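Local coordinates for phosphate transporter (PDB 6L85), which probably imports inorganic phosphate across the cell membrane of a thermophilic bacterium by coupling its movement to that of sodium ions, at residues Asn21-Asn25 / Thr346-Val350; Gly32-Ile36 / Lys240-Ile244; Ser138-Ser142 / Gly341-Ser345; Ile149-Phe154 / Phe324-Ser329; Ile179-Phe184 / Phe209-Phe214. All coordinates share one frame. Residue numbers count along the deposited sequence, not the author numbering.

Contact 1 (Asn21-Asn25 / Thr346-Val350); sequences NDVAN and TTHVV. With NA (sodium ion), chain Q; PO4 (phosphate ion), chain P.
Residues Asn21-Asn25, helical but kinked near Ala24 and Asn25, carry the sequence NDVAN, part of the GANDVAN motif of this transporter family. Thr346-Val350 form the first turn of helix 346-357. The two short axes run roughly parallel, 30° between their directions and 9.7 Å apart at closest, with Asn25 CA and Thr347 CA 6.0 Å from each other. Thr346, chi1 p, accepts a hydrogen bond from Asn25 (chi1 m, chi2 near 0°), ND2 to OG1 2.8 Å. Thr346 N and Thr346 OG1 donate to phosphate O3 at 2.9 and 2.8 Å. Thr347, chi1 m, does more: OG1 accepts from Asn25 ND2 at 3.1 Å and donates to phosphate O1 at 2.5 Å, while Thr347 N reaches O1 at 3.0 Å. The same Thr347 OG1 binds a sodium ion at 2.4 Å, together with Asn21 OD1 (chi1 t) at 2.6 Å, Asp22 OD1 (chi1 m) at 2.3 Å, a water at 2.4 Å and the carbonyl of Val104. That water also donates to Asn21 O and Asn25 OD1, each 2.7 Å away. Asp22 OD2 is hydrogen-bonded to His254. A turn later Val350, chi1 t, rests CG2 on Asn25 O at 3.5 Å. One hydroxyl, Thr347 OG1, touches both sodium and phosphate, which is consistent with coupled binding of the two ions, as expected of a sodium-dependent transporter.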
# COMPACT_ATOMS: atom_id res chain seq x y z
N ASN B 21 6.84 -19.19 -13.36
CA ASN B 21 8.12 -19.78 -12.96
C ASN B 21 8.62 -19.24 -11.63
O ASN B 21 9.33 -19.96 -10.91
CB ASN B 21 9.21 -19.53 -14.01
CG ASN B 21 10.34 -20.56 -13.92
OD1 ASN B 21 11.40 -20.32 -13.30
ND2 ASN B 21 10.10 -21.72 -14.51
N ASP B 22 8.32 -17.99 -11.30
CA ASP B 22 9.02 -17.34 -10.20
C ASP B 22 8.22 -17.20 -8.91
O ASP B 22 8.82 -16.75 -7.92
CB ASP B 22 9.48 -15.95 -10.63
CG ASP B 22 10.64 -15.97 -11.63
OD1 ASP B 22 11.10 -17.06 -12.01
OD2 ASP B 22 11.08 -14.89 -12.04
N VAL B 23 6.91 -17.50 -8.88
CA VAL B 23 6.24 -17.35 -7.58
C VAL B 23 6.94 -18.17 -6.49
O VAL B 23 7.06 -17.71 -5.34
CB VAL B 23 4.73 -17.66 -7.70
CG1 VAL B 23 4.48 -19.10 -8.15
CG2 VAL B 23 4.00 -17.35 -6.38
N ALA B 24 7.50 -19.33 -6.85
CA ALA B 24 8.28 -20.13 -5.90
C ALA B 24 9.36 -19.31 -5.20
O ALA B 24 9.59 -19.49 -3.99
CB ALA B 24 8.93 -21.33 -6.60
N ASN B 25 10.01 -18.37 -5.92
CA ASN B 25 11.13 -17.62 -5.35
C ASN B 25 10.71 -16.80 -4.13
O ASN B 25 11.56 -16.45 -3.30
CB ASN B 25 11.74 -16.64 -6.38
CG ASN B 25 12.26 -17.33 -7.65
OD1 ASN B 25 12.16 -18.55 -7.83
ND2 ASN B 25 12.79 -16.51 -8.55
N THR B 346 16.23 -13.33 -9.76
CA THR B 346 15.78 -13.54 -8.39
C THR B 346 15.90 -15.01 -8.01
O THR B 346 16.10 -15.32 -6.83
CB THR B 346 14.33 -13.06 -8.21
OG1 THR B 346 13.45 -13.86 -8.99
CG2 THR B 346 14.19 -11.60 -8.66
N THR B 347 15.77 -15.92 -8.98
CA THR B 347 16.02 -17.34 -8.75
C THR B 347 17.42 -17.58 -8.17
O THR B 347 17.59 -18.23 -7.13
CB THR B 347 15.85 -18.09 -10.07
OG1 THR B 347 14.64 -17.65 -10.71
CG2 THR B 347 15.83 -19.58 -9.84
N HIS B 348 18.46 -17.04 -8.85
CA HIS B 348 19.84 -17.25 -8.41
C HIS B 348 20.11 -16.56 -7.10
O HIS B 348 20.88 -17.07 -6.28
CB HIS B 348 20.82 -16.78 -9.47
CG HIS B 348 20.62 -17.43 -10.80
ND1 HIS B 348 21.15 -16.93 -11.97
CD2 HIS B 348 19.89 -18.52 -11.15
CE1 HIS B 348 20.78 -17.69 -12.98
NE2 HIS B 348 20.01 -18.66 -12.52
N VAL B 349 19.46 -15.41 -6.87
CA VAL B 349 19.64 -14.73 -5.58
C VAL B 349 19.02 -15.56 -4.46
O VAL B 349 19.58 -15.64 -3.36
CB VAL B 349 19.06 -13.31 -5.62
CG1 VAL B 349 19.01 -12.72 -4.21
CG2 VAL B 349 19.90 -12.42 -6.55
N VAL B 350 17.87 -16.19 -4.71
CA VAL B 350 17.28 -17.00 -3.65
C VAL B 350 18.20 -18.17 -3.33
O VAL B 350 18.45 -18.49 -2.17
CB VAL B 350 15.87 -17.50 -4.04
CG1 VAL B 350 15.33 -18.36 -2.92
CG2 VAL B 350 14.93 -16.37 -4.21
NA NA Q . 12.80 -18.61 -11.93
P PO4 P . 14.47 -14.39 -12.65
O1 PO4 P . 15.17 -15.49 -11.86
O2 PO4 P . 15.35 -13.79 -13.72
O3 PO4 P . 14.07 -13.29 -11.66
O4 PO4 P . 13.25 -14.95 -13.37
O HOH W 1 11.95 -19.89 -10.11

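Contact 2 (Gly32-Ile36 / Lys240-Ile244); sequences GARAI and KRAQI. With NA (sodium ion), chain S.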
# COMPACT_ATOMS: atom_id res chain seq x y z
N GLY B 32 6.47 -24.07 2.34
CA GLY B 32 7.17 -25.25 2.82
C GLY B 32 7.16 -25.39 4.33
O GLY B 32 7.18 -26.50 4.85
N ALA B 33 7.16 -24.27 5.05
CA ALA B 33 6.96 -24.29 6.49
C ALA B 33 5.48 -24.45 6.87
O ALA B 33 5.16 -24.41 8.06
CB ALA B 33 7.52 -23.01 7.11
N ARG B 34 4.61 -24.62 5.88
CA ARG B 34 3.15 -24.66 6.02
C ARG B 34 2.59 -23.43 6.74
O ARG B 34 1.49 -23.48 7.30
CB ARG B 34 2.67 -25.95 6.73
CG ARG B 34 3.45 -27.21 6.37
CD ARG B 34 2.93 -27.87 5.08
NE ARG B 34 3.99 -28.64 4.40
CZ ARG B 34 4.18 -28.68 3.08
NH1 ARG B 34 3.40 -27.98 2.25
NH2 ARG B 34 5.16 -29.41 2.57
N ALA B 35 3.29 -22.29 6.70
CA ALA B 35 2.71 -21.08 7.26
C ALA B 35 1.47 -20.62 6.49
O ALA B 35 0.63 -19.90 7.03
CB ALA B 35 3.75 -19.95 7.30
N ILE B 36 1.35 -21.03 5.22
CA ILE B 36 0.20 -20.70 4.38
C ILE B 36 0.04 -21.82 3.36
O ILE B 36 0.97 -22.59 3.10
CB ILE B 36 0.33 -19.32 3.66
CG1 ILE B 36 1.63 -19.21 2.86
CG2 ILE B 36 0.23 -18.15 4.63
CD1 ILE B 36 1.69 -17.93 2.06
N LYS B 240 7.53 -18.12 12.16
CA LYS B 240 6.66 -18.77 11.19
C LYS B 240 5.60 -17.81 10.68
O LYS B 240 5.24 -17.83 9.49
CB LYS B 240 5.99 -19.98 11.82
CG LYS B 240 4.94 -20.62 10.95
CD LYS B 240 4.22 -21.70 11.71
CE LYS B 240 3.75 -22.78 10.77
NZ LYS B 240 2.92 -23.78 11.52
N ARG B 241 5.06 -16.99 11.57
CA ARG B 241 4.09 -16.02 11.09
C ARG B 241 4.76 -14.85 10.37
O ARG B 241 4.25 -14.38 9.35
CB ARG B 241 3.21 -15.55 12.25
CG ARG B 241 2.33 -16.68 12.83
CD ARG B 241 1.12 -16.97 11.94
NE ARG B 241 0.47 -15.74 11.48
CZ ARG B 241 -0.55 -15.69 10.62
NH1 ARG B 241 -1.04 -16.82 10.11
NH2 ARG B 241 -1.07 -14.52 10.26
N ALA B 242 5.91 -14.38 10.87
CA ALA B 242 6.58 -13.21 10.28
C ALA B 242 7.17 -13.50 8.90
O ALA B 242 7.34 -12.57 8.08
CB ALA B 242 7.67 -12.73 11.23
N GLN B 243 7.49 -14.76 8.61
CA GLN B 243 8.03 -15.08 7.30
C GLN B 243 6.96 -15.03 6.21
O GLN B 243 7.30 -15.01 5.03
CB GLN B 243 8.78 -16.43 7.34
CG GLN B 243 7.94 -17.67 7.27
CD GLN B 243 8.62 -18.75 6.43
OE1 GLN B 243 8.73 -18.61 5.21
NE2 GLN B 243 9.10 -19.80 7.08
N ILE B 244 5.69 -14.90 6.58
CA ILE B 244 4.69 -14.54 5.59
C ILE B 244 4.92 -13.11 5.11
O ILE B 244 4.87 -12.82 3.90
CB ILE B 244 3.28 -14.72 6.18
CG1 ILE B 244 3.10 -16.17 6.64
CG2 ILE B 244 2.17 -14.34 5.15
CD1 ILE B 244 1.81 -16.42 7.42
NA NA S . 8.55 -16.65 3.76
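This is a mostly apolar surface contact between a loop and a helix, about 20 Å from the centre of the chain, in which the link between helices 2-32 and 38-56 lies against helix 231-258. The loop begins with a Schellman motif: Arg34, at phi 55°, is the first residue to leave helical geometry. Its CA-to-CB bond points away from the helix, and Arg34 NH2 forms a salt bridge with Glu313. Ala33 and Ala35, on either side of it in sequence, direct CB toward the helix. Ala35 is nearest the helix backbone, its CA 6.0 Å from Lys240 CA and its CB 3.4 Å from Lys240 O. Ala35 CB also touches Ile244 CG1 at 3.9 Å, and Ile36 CG2 meets Ile244 CD1 at 3.6 Å. Lys240, extended with every chi angle t, lays its aliphatic chain along the loop so that CE comes 3.5 Å from Ala33 O. Ala33 CB packs 3.6 Å from Gln243 NE2, which is hydrogen-bonded to Asn320. Gln243 grips a sodium ion twice, through O and OE1, both at 2.4 Å. Thr29, Ser247 and Asp327 complete this site, so the loop packs against a ligand residue of a sodium site built from helices 2-32, 231-258 and 320-339.

Contact 3 (Ser138-Ser142 / Gly341-Ser345); sequences SWVVS and GLPIS. With NA (sodium ion), chain R; PO4 (phosphate ion), chain P.
Ser138-Ser142 are regular helix within helix 129-162. Gly341-Ser345 are an extended linker: Gly341, at phi 80°, closes the preceding helix in a Schellman motif, and Leu342 to Ser345 hold psi between about 117° and 157°. Trp139 CA and Ile344 CA are nearest, 6.0 Å apart. Trp139, chi1 m and chi2 -4°, donates from NE1 to Pro343 O at 2.9 Å; that oxygen and Ile344 CD1 lie at the ring edge, near its plane. Ile344, m on both chi angles, places CD1 3.0 Å from Ser138 OG, 3.3 Å from Ser142 OG and 4.0 Å from Trp139 CD1. Each serine bonds back into its helix, Ser142 OG to Ser138 O at 2.6 Å and Ser138 OG to Ile135 O. Ile344 O binds sodium at 2.2 Å, beside a water, Thr107, Asn257 and Asp258. Ser345 OG N-caps the next helix at His348 N and donates to phosphate O1 at 2.8 Å. Pro343 O thus serves the indole and Ile344 O the cation, joining helix 129-162 to the ion sites.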
# COMPACT_ATOMS: atom_id res chain seq x y z
N SER B 138 26.66 -8.05 -12.55
CA SER B 138 25.65 -8.11 -11.51
C SER B 138 25.06 -9.51 -11.41
O SER B 138 24.67 -9.94 -10.33
CB SER B 138 24.55 -7.08 -11.77
OG SER B 138 23.72 -7.50 -12.85
N TRP B 139 25.04 -10.24 -12.53
CA TRP B 139 24.54 -11.61 -12.49
C TRP B 139 25.45 -12.50 -11.66
O TRP B 139 25.01 -13.55 -11.16
CB TRP B 139 24.43 -12.18 -13.90
CG TRP B 139 23.35 -11.59 -14.71
CD1 TRP B 139 22.40 -10.67 -14.31
CD2 TRP B 139 23.06 -11.89 -16.08
NE1 TRP B 139 21.55 -10.39 -15.35
CE2 TRP B 139 21.93 -11.12 -16.45
CE3 TRP B 139 23.65 -12.73 -17.03
CZ2 TRP B 139 21.39 -11.16 -17.73
CZ3 TRP B 139 23.10 -12.78 -18.30
CH2 TRP B 139 21.98 -11.99 -18.64
N VAL B 140 26.73 -12.14 -11.58
CA VAL B 140 27.68 -12.89 -10.76
C VAL B 140 27.68 -12.38 -9.32
O VAL B 140 27.73 -13.16 -8.37
CB VAL B 140 29.09 -12.82 -11.39
CG1 VAL B 140 30.11 -13.26 -10.39
CG2 VAL B 140 29.17 -13.67 -12.66
N VAL B 141 27.60 -11.06 -9.13
CA VAL B 141 27.71 -10.47 -7.79
C VAL B 141 26.42 -10.66 -6.97
O VAL B 141 26.48 -10.86 -5.74
CB VAL B 141 28.07 -8.98 -7.93
CG1 VAL B 141 27.98 -8.25 -6.61
CG2 VAL B 141 29.47 -8.84 -8.51
N SER B 142 25.24 -10.58 -7.61
CA SER B 142 23.97 -10.58 -6.88
C SER B 142 23.77 -11.81 -6.02
O SER B 142 23.43 -11.66 -4.84
CB SER B 142 22.79 -10.41 -7.85
OG SER B 142 22.88 -9.19 -8.54
N GLY B 341 18.74 -0.04 -11.38
CA GLY B 341 18.35 -0.34 -12.74
C GLY B 341 18.92 -1.63 -13.30
O GLY B 341 18.91 -1.82 -14.53
N LEU B 342 19.43 -2.52 -12.45
CA LEU B 342 20.08 -3.75 -12.89
C LEU B 342 19.05 -4.86 -13.03
O LEU B 342 18.39 -5.21 -12.05
CB LEU B 342 21.15 -4.17 -11.89
CG LEU B 342 22.28 -3.16 -11.73
CD1 LEU B 342 23.17 -3.46 -10.53
CD2 LEU B 342 23.07 -3.11 -13.03
N PRO B 343 18.91 -5.48 -14.21
CA PRO B 343 18.07 -6.68 -14.33
C PRO B 343 18.84 -7.88 -13.81
O PRO B 343 19.86 -8.29 -14.37
CB PRO B 343 17.81 -6.78 -15.84
CG PRO B 343 18.57 -5.66 -16.46
CD PRO B 343 19.55 -5.14 -15.48
N ILE B 344 18.31 -8.49 -12.75
CA ILE B 344 18.94 -9.49 -11.91
C ILE B 344 18.08 -10.74 -11.96
O ILE B 344 16.89 -10.68 -12.28
CB ILE B 344 19.08 -8.91 -10.47
CG1 ILE B 344 20.22 -7.91 -10.43
CG2 ILE B 344 19.23 -9.90 -9.37
CD1 ILE B 344 21.28 -8.32 -11.26
N SER B 345 18.69 -11.88 -11.66
CA SER B 345 17.92 -13.11 -11.51
C SER B 345 17.54 -13.29 -10.04
O SER B 345 18.42 -13.40 -9.18
CB SER B 345 18.70 -14.33 -11.99
OG SER B 345 17.99 -15.50 -11.66
NA NA R . 15.17 -9.49 -13.03
P PO4 P . 14.47 -14.39 -12.65
O1 PO4 P . 15.17 -15.49 -11.86
O2 PO4 P . 15.35 -13.79 -13.72
O3 PO4 P . 14.07 -13.29 -11.66
O4 PO4 P . 13.25 -14.95 -13.37
O HOH W 2 14.81 -8.07 -14.75

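Contact 4 (Ile149-Phe154 / Phe324-Ser329); sequences ISFVMF and FTVDFS. With NA (sodium ion), chain S.
Helix 320-339, whose Asp327 binds a sodium ion through OD2 at 2.2 Å, is packed on its opposite flank by helix 129-162. The segments Ile149-Phe154 and Phe324-Ser329 are both helical, their directions 133° apart and their axes 8.9 Å apart at closest. Ser150 CA and Ser329 CA come nearest, at 5.4 Å. Met153, fully extended with all three chi angles t, is a knob in a hole formed by Phe324, Thr325, Phe328 and Ser329. Its SD lies 3.4 Å from Phe328 CD1, a Met-aromatic contact, and its CE 3.6 Å from Phe324 CE2; both phenylalanines have chi1 t. Thr325, chi1 m, puts CG2 3.4 Å from Ser150 O and 3.8 Å from Met153 CG. Ser329, chi1 m, returns OG to Thr325 O at 2.8 Å while Ile149 CG2 rests on that OG at 3.5 Å. Phe178 of helix 167-194 touches Met153 and Phe324 and meets Phe328 edge-to-face. This single knob-into-hole, with two serines at the closest approach, is packing common between transmembrane helices.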
# COMPACT_ATOMS: atom_id res chain seq x y z
N ILE B 149 24.57 -11.51 2.72
CA ILE B 149 23.58 -10.85 3.57
C ILE B 149 22.86 -11.89 4.42
O ILE B 149 22.65 -11.70 5.61
CB ILE B 149 22.59 -10.04 2.72
CG1 ILE B 149 23.31 -8.92 1.95
CG2 ILE B 149 21.51 -9.46 3.56
CD1 ILE B 149 22.37 -8.12 1.04
N SER B 150 22.44 -12.99 3.79
CA SER B 150 21.89 -14.15 4.47
C SER B 150 22.73 -14.56 5.67
O SER B 150 22.24 -14.66 6.81
CB SER B 150 21.84 -15.28 3.43
OG SER B 150 20.84 -16.22 3.69
N PHE B 151 24.02 -14.83 5.43
CA PHE B 151 24.92 -15.31 6.47
C PHE B 151 25.01 -14.30 7.62
O PHE B 151 24.79 -14.64 8.79
CB PHE B 151 26.29 -15.57 5.84
CG PHE B 151 27.36 -16.00 6.80
CD1 PHE B 151 27.47 -17.33 7.19
CD2 PHE B 151 28.26 -15.08 7.31
CE1 PHE B 151 28.46 -17.73 8.08
CE2 PHE B 151 29.26 -15.48 8.19
CZ PHE B 151 29.36 -16.80 8.58
N VAL B 152 25.26 -13.04 7.28
CA VAL B 152 25.41 -12.01 8.31
C VAL B 152 24.11 -11.85 9.09
O VAL B 152 24.12 -11.71 10.32
CB VAL B 152 25.87 -10.69 7.68
CG1 VAL B 152 25.97 -9.59 8.74
CG2 VAL B 152 27.20 -10.89 6.97
N MET B 153 22.97 -11.92 8.40
CA MET B 153 21.70 -11.70 9.07
C MET B 153 21.36 -12.86 10.00
O MET B 153 20.83 -12.64 11.10
CB MET B 153 20.59 -11.48 8.05
CG MET B 153 19.22 -11.41 8.67
SD MET B 153 17.97 -10.84 7.50
CE MET B 153 16.52 -11.03 8.53
N PHE B 154 21.63 -14.10 9.58
CA PHE B 154 21.37 -15.21 10.48
C PHE B 154 22.25 -15.13 11.72
O PHE B 154 21.80 -15.44 12.84
CB PHE B 154 21.58 -16.55 9.78
CG PHE B 154 20.91 -17.67 10.49
CD1 PHE B 154 19.51 -17.69 10.61
CD2 PHE B 154 21.65 -18.68 11.10
CE1 PHE B 154 18.87 -18.72 11.32
CE2 PHE B 154 21.02 -19.72 11.78
CZ PHE B 154 19.63 -19.73 11.90
N PHE B 324 12.67 -16.82 7.02
CA PHE B 324 12.62 -15.39 7.27
C PHE B 324 13.89 -14.69 6.77
O PHE B 324 13.81 -13.67 6.06
CB PHE B 324 12.45 -15.17 8.78
CG PHE B 324 12.33 -13.72 9.20
CD1 PHE B 324 11.08 -13.10 9.25
CD2 PHE B 324 13.45 -12.99 9.59
CE1 PHE B 324 10.95 -11.78 9.66
CE2 PHE B 324 13.33 -11.67 10.00
CZ PHE B 324 12.08 -11.06 10.04
N THR B 325 15.06 -15.21 7.15
CA THR B 325 16.34 -14.60 6.77
C THR B 325 16.58 -14.67 5.25
O THR B 325 17.06 -13.71 4.65
CB THR B 325 17.48 -15.29 7.54
OG1 THR B 325 17.33 -15.01 8.94
CG2 THR B 325 18.87 -14.81 7.09
N VAL B 326 16.25 -15.81 4.64
CA VAL B 326 16.45 -16.00 3.20
C VAL B 326 15.61 -15.00 2.42
O VAL B 326 16.08 -14.36 1.47
CB VAL B 326 16.10 -17.45 2.81
CG1 VAL B 326 15.84 -17.58 1.29
CG2 VAL B 326 17.18 -18.40 3.28
N ASP B 327 14.34 -14.86 2.81
CA ASP B 327 13.46 -13.92 2.15
C ASP B 327 13.93 -12.49 2.32
O ASP B 327 13.99 -11.72 1.35
CB ASP B 327 12.04 -14.04 2.69
CG ASP B 327 11.37 -15.34 2.30
OD1 ASP B 327 11.81 -15.98 1.33
OD2 ASP B 327 10.38 -15.70 2.98
N PHE B 328 14.22 -12.09 3.57
CA PHE B 328 14.68 -10.72 3.78
C PHE B 328 15.88 -10.41 2.91
O PHE B 328 15.92 -9.37 2.23
CB PHE B 328 15.02 -10.49 5.26
CG PHE B 328 15.36 -9.05 5.56
CD1 PHE B 328 16.63 -8.55 5.32
CD2 PHE B 328 14.37 -8.17 6.01
CE1 PHE B 328 16.94 -7.21 5.58
CE2 PHE B 328 14.66 -6.85 6.27
CZ PHE B 328 15.95 -6.36 6.05
N SER B 329 16.89 -11.30 2.91
CA SER B 329 18.11 -11.02 2.16
C SER B 329 17.86 -11.00 0.67
O SER B 329 18.45 -10.18 -0.05
CB SER B 329 19.18 -12.07 2.50
OG SER B 329 19.33 -12.16 3.91
NA NA S . 8.55 -16.65 3.76

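Contact 5 (Ile179-Phe184 / Phe209-Phe214); sequences ISLAIF and FSLVTF
Ile179-Phe184 and Phe209-Phe214, both regular helix, run nearly antiparallel, 152° between directions, with axes 8.2 Å apart at closest and Ser180 CA only 4.6 Å from Ser210 CA. Both serines have chi1 m, their CA-to-CB bonds sideways, each OG near the other's carbonyl. Ser210 OG lies 3.0 Å from Ser180 O and Ser180 OG 3.2 Å from Ser210 O. Each hydroxyl is satisfied one turn back, Ser180 OG by Pro176 O and Ser210 OG by Gly206 O; the cross-helix bonds compete for those protons and are not settled. Both carbonyls are engaged already, Ser180 O by Phe184 N at 2.9 Å and Ser210 O by Phe214 N at 2.8 Å. The segments belong to a helical hairpin, helices 167-194 and 199-224 joined by a short turn, whose small serines permit the close approach. Thr213, chi1 m, satisfies OG1 on Phe209 O at 2.6 Å. Ile183, chi1 m, sets CG2 3.6 Å from both Phe209 CB and Thr213 OG1. Phe209 meets Phe50 of the second subunit edge-to-face.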
# COMPACT_ATOMS: atom_id res chain seq x y z
N ILE B 179 11.19 -6.24 10.05
CA ILE B 179 10.02 -5.83 9.27
C ILE B 179 10.07 -4.32 9.00
O ILE B 179 9.81 -3.87 7.87
CB ILE B 179 8.72 -6.22 10.00
CG1 ILE B 179 8.72 -7.71 10.30
CG2 ILE B 179 7.49 -5.90 9.16
CD1 ILE B 179 8.76 -8.54 9.06
N SER B 180 10.44 -3.54 10.01
CA SER B 180 10.58 -2.09 9.88
C SER B 180 11.69 -1.70 8.93
O SER B 180 11.57 -0.71 8.20
CB SER B 180 10.83 -1.47 11.25
OG SER B 180 9.72 -1.73 12.07
N LEU B 181 12.81 -2.42 8.95
CA LEU B 181 13.86 -2.16 7.98
C LEU B 181 13.37 -2.40 6.55
O LEU B 181 13.70 -1.64 5.62
CB LEU B 181 15.06 -3.04 8.30
CG LEU B 181 16.39 -2.70 7.67
CD1 LEU B 181 16.75 -1.26 8.02
CD2 LEU B 181 17.45 -3.68 8.18
N ALA B 182 12.62 -3.47 6.35
CA ALA B 182 12.08 -3.77 5.02
C ALA B 182 11.18 -2.63 4.53
O ALA B 182 11.30 -2.15 3.38
CB ALA B 182 11.30 -5.09 5.07
N ILE B 183 10.26 -2.18 5.39
CA ILE B 183 9.36 -1.07 5.06
C ILE B 183 10.14 0.21 4.79
O ILE B 183 9.84 0.95 3.84
CB ILE B 183 8.34 -0.91 6.21
CG1 ILE B 183 7.18 -1.87 6.00
CG2 ILE B 183 7.84 0.50 6.29
CD1 ILE B 183 6.32 -1.45 4.81
N PHE B 184 11.14 0.51 5.63
CA PHE B 184 11.97 1.69 5.39
C PHE B 184 12.60 1.63 4.01
O PHE B 184 12.65 2.64 3.29
CB PHE B 184 13.08 1.83 6.44
CG PHE B 184 14.13 2.86 6.06
CD1 PHE B 184 13.96 4.18 6.40
CD2 PHE B 184 15.25 2.51 5.32
CE1 PHE B 184 14.89 5.14 6.05
CE2 PHE B 184 16.17 3.46 4.95
CZ PHE B 184 16.00 4.78 5.32
N PHE B 209 7.30 5.58 8.45
CA PHE B 209 6.69 4.29 8.17
C PHE B 209 7.32 3.18 9.02
O PHE B 209 6.62 2.28 9.50
CB PHE B 209 6.81 3.95 6.69
CG PHE B 209 5.68 4.48 5.85
CD1 PHE B 209 5.65 5.80 5.44
CD2 PHE B 209 4.64 3.65 5.49
CE1 PHE B 209 4.59 6.28 4.68
CE2 PHE B 209 3.58 4.13 4.73
CZ PHE B 209 3.57 5.45 4.32
N SER B 210 8.65 3.26 9.22
CA SER B 210 9.34 2.29 10.07
C SER B 210 8.84 2.33 11.49
O SER B 210 8.66 1.29 12.13
CB SER B 210 10.85 2.56 10.08
OG SER B 210 11.39 2.27 8.82
N LEU B 211 8.69 3.54 12.04
CA LEU B 211 8.26 3.70 13.42
C LEU B 211 6.88 3.09 13.64
O LEU B 211 6.67 2.32 14.60
CB LEU B 211 8.26 5.19 13.79
CG LEU B 211 9.71 5.65 13.83
CD1 LEU B 211 9.83 7.15 14.02
CD2 LEU B 211 10.41 4.89 14.97
N VAL B 212 5.93 3.40 12.74
CA VAL B 212 4.58 2.84 12.88
C VAL B 212 4.62 1.32 12.75
O VAL B 212 3.98 0.58 13.52
CB VAL B 212 3.62 3.45 11.84
CG1 VAL B 212 2.23 2.84 12.01
CG2 VAL B 212 3.60 4.97 11.98
N THR B 213 5.36 0.83 11.75
CA THR B 213 5.50 -0.61 11.53
C THR B 213 6.08 -1.30 12.76
O THR B 213 5.56 -2.33 13.20
CB THR B 213 6.39 -0.84 10.30
OG1 THR B 213 5.80 -0.18 9.16
CG2 THR B 213 6.59 -2.34 10.00
N PHE B 214 7.15 -0.74 13.33
CA PHE B 214 7.78 -1.35 14.49
C PHE B 214 6.79 -1.44 15.64
O PHE B 214 6.71 -2.47 16.31
CB PHE B 214 9.02 -0.55 14.93
CG PHE B 214 9.82 -1.22 16.04
CD1 PHE B 214 9.37 -1.18 17.36
CD2 PHE B 214 10.99 -1.90 15.76
CE1 PHE B 214 10.08 -1.82 18.39
CE2 PHE B 214 11.72 -2.54 16.78
CZ PHE B 214 11.26 -2.50 18.09

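How the contacts relate
Contacts 1, 3 and 4 are buried, contact 5 is partly buried beside the second subunit, and contact 2 lies at the surface. Contacts 1 and 3 share the phosphate and touch through Val349, which packs on Ser142 and Ile344; each supplies ligands to a different sodium; contact 1 is polar and ionic, while contact 3 combines ion ligation with apolar packing of Ile344. Contacts 2 and 4 meet at the third sodium, with Gln243 and Asp327 as ligands, yet their interfaces are largely apolar. Helix 129-162 serves both contacts 3 and 4. Contact 5 has no ion and rests its close approach on paired serines; its Ile179, Leu181 and Ala182 pack on Phe324 and Phe328 of contact 4, tying the hairpin to the sodium-binding helix.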